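Long-range contact in putative citrate lyase, alfa subunit (PDB 2HJ0), which is a putative citrate lyase alpha subunit, a mixed alpha/beta protein with two large mixed beta sheets and two copies in the assembly: residues E272-Q277 with D298-N303. Numbering follows the deposited sequence.
Sequences EGFSFQ and DDIKAN
Glu-272 reaches across to Lys-301 with its carboxylate, and two backbone hydrogen bonds continue the contact toward Asn-303. From CB, the Glu-272 chain carries CG anti to the backbone N (chi1 -175°) and bends at chi2; CD lies 3.3 Å from Lys-301 N, OE1 takes the hydrogen bond from that N, and OE2 rests against Lys-301 CB at 3.2 Å. The amide meets OE1 from above the carboxylate plane. Next, Gly-273 N donates to Lys-301 O almost in line with the carbonyl, and Asn-303 N donates to Phe-274 O at 3.2 Å, from above the carbonyl plane. Beside these bonds Ala-302 CB makes a CH-pi contact with one face of the Phe-274 ring, 4.0 Å from its centroid, while Ile-300 CD1 touches CE2 at the ring edge. Ala-302 CB also meets the edge of the Phe-276 ring, at CE1. Asn-303 ND2 packs on Ser-275 CB, whose OG is hydrogen-bonded to Gln-366 O and Asp-368 N. The contact brings together the starts of parallel strands 275-277 and 302-305 in a beta-alpha-beta unit; Met-295 of the connecting helix 282-297 touches Phe-274, Ile-300 and Ala-302, and helix 311-318 packs on Phe-276.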
loop_
_atom_site.group_PDB
_atom_site.type_symbol
_atom_site.label_atom_id
_atom_site.label_comp_id
_atom_site.label_asym_id
_atom_site.label_seq_id
_atom_site.Cartn_x
_atom_site.Cartn_y
_atom_site.Cartn_z
ATOM N N GLU A 272 -23.833 7.409 20.113
ATOM C CA GLU A 272 -23.845 7.101 18.689
ATOM C C GLU A 272 -22.453 7.265 18.056
ATOM O O GLU A 272 -21.757 8.233 18.339
ATOM C CB GLU A 272 -24.848 8.017 17.995
ATOM C CG GLU A 272 -25.038 7.730 16.533
ATOM C CD GLU A 272 -25.575 6.339 16.296
ATOM O OE1 GLU A 272 -26.252 5.801 17.192
ATOM O OE2 GLU A 272 -25.335 5.793 15.203
ATOM N N GLY A 273 -22.053 6.300 17.227
ATOM C CA GLY A 273 -20.763 6.345 16.547
ATOM C C GLY A 273 -19.497 6.145 17.375
ATOM O O GLY A 273 -18.464 6.741 17.085
ATOM N N PHE A 274 -19.566 5.298 18.397
ATOM C CA PHE A 274 -18.420 5.042 19.268
ATOM C C PHE A 274 -17.693 3.803 18.759
ATOM O O PHE A 274 -18.313 2.932 18.162
ATOM C CB PHE A 274 -18.900 4.829 20.711
ATOM C CG PHE A 274 -19.450 3.459 20.965
ATOM C CD1 PHE A 274 -18.630 2.460 21.475
ATOM C CD2 PHE A 274 -20.768 3.147 20.644
ATOM C CE1 PHE A 274 -19.108 1.161 21.663
ATOM C CE2 PHE A 274 -21.263 1.846 20.826
ATOM C CZ PHE A 274 -20.431 0.852 21.336
ATOM N N SER A 275 -16.386 3.728 18.991
ATOM C CA SER A 275 -15.594 2.590 18.531
ATOM C C SER A 275 -15.206 1.692 19.692
ATOM O O SER A 275 -15.228 2.117 20.844
ATOM C CB SER A 275 -14.325 3.078 17.830
ATOM O OG SER A 275 -13.569 3.928 18.678
ATOM N N PHE A 276 -14.839 0.455 19.389
ATOM C CA PHE A 276 -14.450 -0.469 20.434
ATOM C C PHE A 276 -13.745 -1.714 19.907
ATOM O O PHE A 276 -13.812 -2.049 18.718
ATOM C CB PHE A 276 -15.677 -0.914 21.225
ATOM C CG PHE A 276 -16.619 -1.767 20.432
ATOM C CD1 PHE A 276 -17.510 -1.194 19.536
ATOM C CD2 PHE A 276 -16.566 -3.145 20.524
ATOM C CE1 PHE A 276 -18.325 -1.988 18.742
ATOM C CE2 PHE A 276 -17.381 -3.942 19.729
ATOM C CZ PHE A 276 -18.260 -3.363 18.837
ATOM N N GLN A 277 -13.082 -2.404 20.824
ATOM C CA GLN A 277 -12.397 -3.639 20.511
ATOM C C GLN A 277 -12.617 -4.581 21.691
ATOM O O GLN A 277 -12.419 -4.199 22.841
ATOM C CB GLN A 277 -10.900 -3.395 20.297
ATOM C CG GLN A 277 -10.137 -4.657 19.940
ATOM C CD GLN A 277 -8.639 -4.471 19.942
ATOM O OE1 GLN A 277 -8.064 -3.838 19.057
ATOM N NE2 GLN A 277 -7.994 -5.020 20.954
ATOM N N ASP A 298 -31.183 0.892 23.392
ATOM C CA ASP A 298 -30.997 2.268 22.957
ATOM C C ASP A 298 -30.941 2.119 21.442
ATOM O O ASP A 298 -31.015 1.007 20.934
ATOM C CB ASP A 298 -29.669 2.829 23.485
ATOM C CG ASP A 298 -29.523 2.674 24.997
ATOM O OD1 ASP A 298 -30.428 3.116 25.733
ATOM O OD2 ASP A 298 -28.503 2.109 25.455
ATOM N N ASP A 299 -30.829 3.204 20.698
ATOM C CA ASP A 299 -30.772 3.024 19.259
ATOM C C ASP A 299 -29.402 3.435 18.761
ATOM O O ASP A 299 -29.220 3.747 17.582
ATOM C CB ASP A 299 -31.871 3.842 18.584
ATOM C CG ASP A 299 -32.168 3.365 17.175
ATOM O OD1 ASP A 299 -32.266 2.131 16.982
ATOM O OD2 ASP A 299 -32.310 4.223 16.270
ATOM N N ILE A 300 -28.439 3.414 19.683
ATOM C CA ILE A 300 -27.067 3.800 19.375
ATOM C C ILE A 300 -26.375 2.779 18.478
ATOM O O ILE A 300 -26.608 1.571 18.572
ATOM C CB ILE A 300 -26.211 4.015 20.662
ATOM C CG1 ILE A 300 -25.914 2.682 21.332
ATOM C CG2 ILE A 300 -26.918 4.959 21.623
ATOM C CD1 ILE A 300 -24.656 2.032 20.829
ATOM N N LYS A 301 -25.523 3.291 17.600
ATOM C CA LYS A 301 -24.790 2.457 16.671
ATOM C C LYS A 301 -23.308 2.829 16.696
ATOM O O LYS A 301 -22.952 4.005 16.680
ATOM C CB LYS A 301 -25.354 2.641 15.265
ATOM C CG LYS A 301 -25.181 1.449 14.364
ATOM C CD LYS A 301 -25.469 1.788 12.903
ATOM C CE LYS A 301 -24.430 2.758 12.337
ATOM N NZ LYS A 301 -24.473 2.858 10.845
ATOM N N ALA A 302 -22.452 1.816 16.745
ATOM C CA ALA A 302 -21.010 2.027 16.775
ATOM C C ALA A 302 -20.487 2.247 15.355
ATOM O O ALA A 302 -20.992 1.643 14.412
ATOM C CB ALA A 302 -20.332 0.819 17.403
ATOM N N ASN A 303 -19.478 3.104 15.206
ATOM C CA ASN A 303 -18.889 3.375 13.894
ATOM C C ASN A 303 -18.009 2.228 13.383
ATOM O O ASN A 303 -18.038 1.907 12.197
ATOM C CB ASN A 303 -18.067 4.669 13.921
ATOM C CG ASN A 303 -16.934 4.626 14.938
ATOM O OD1 ASN A 303 -16.115 5.544 15.006
ATOM N ND2 ASN A 303 -16.885 3.561 15.737
#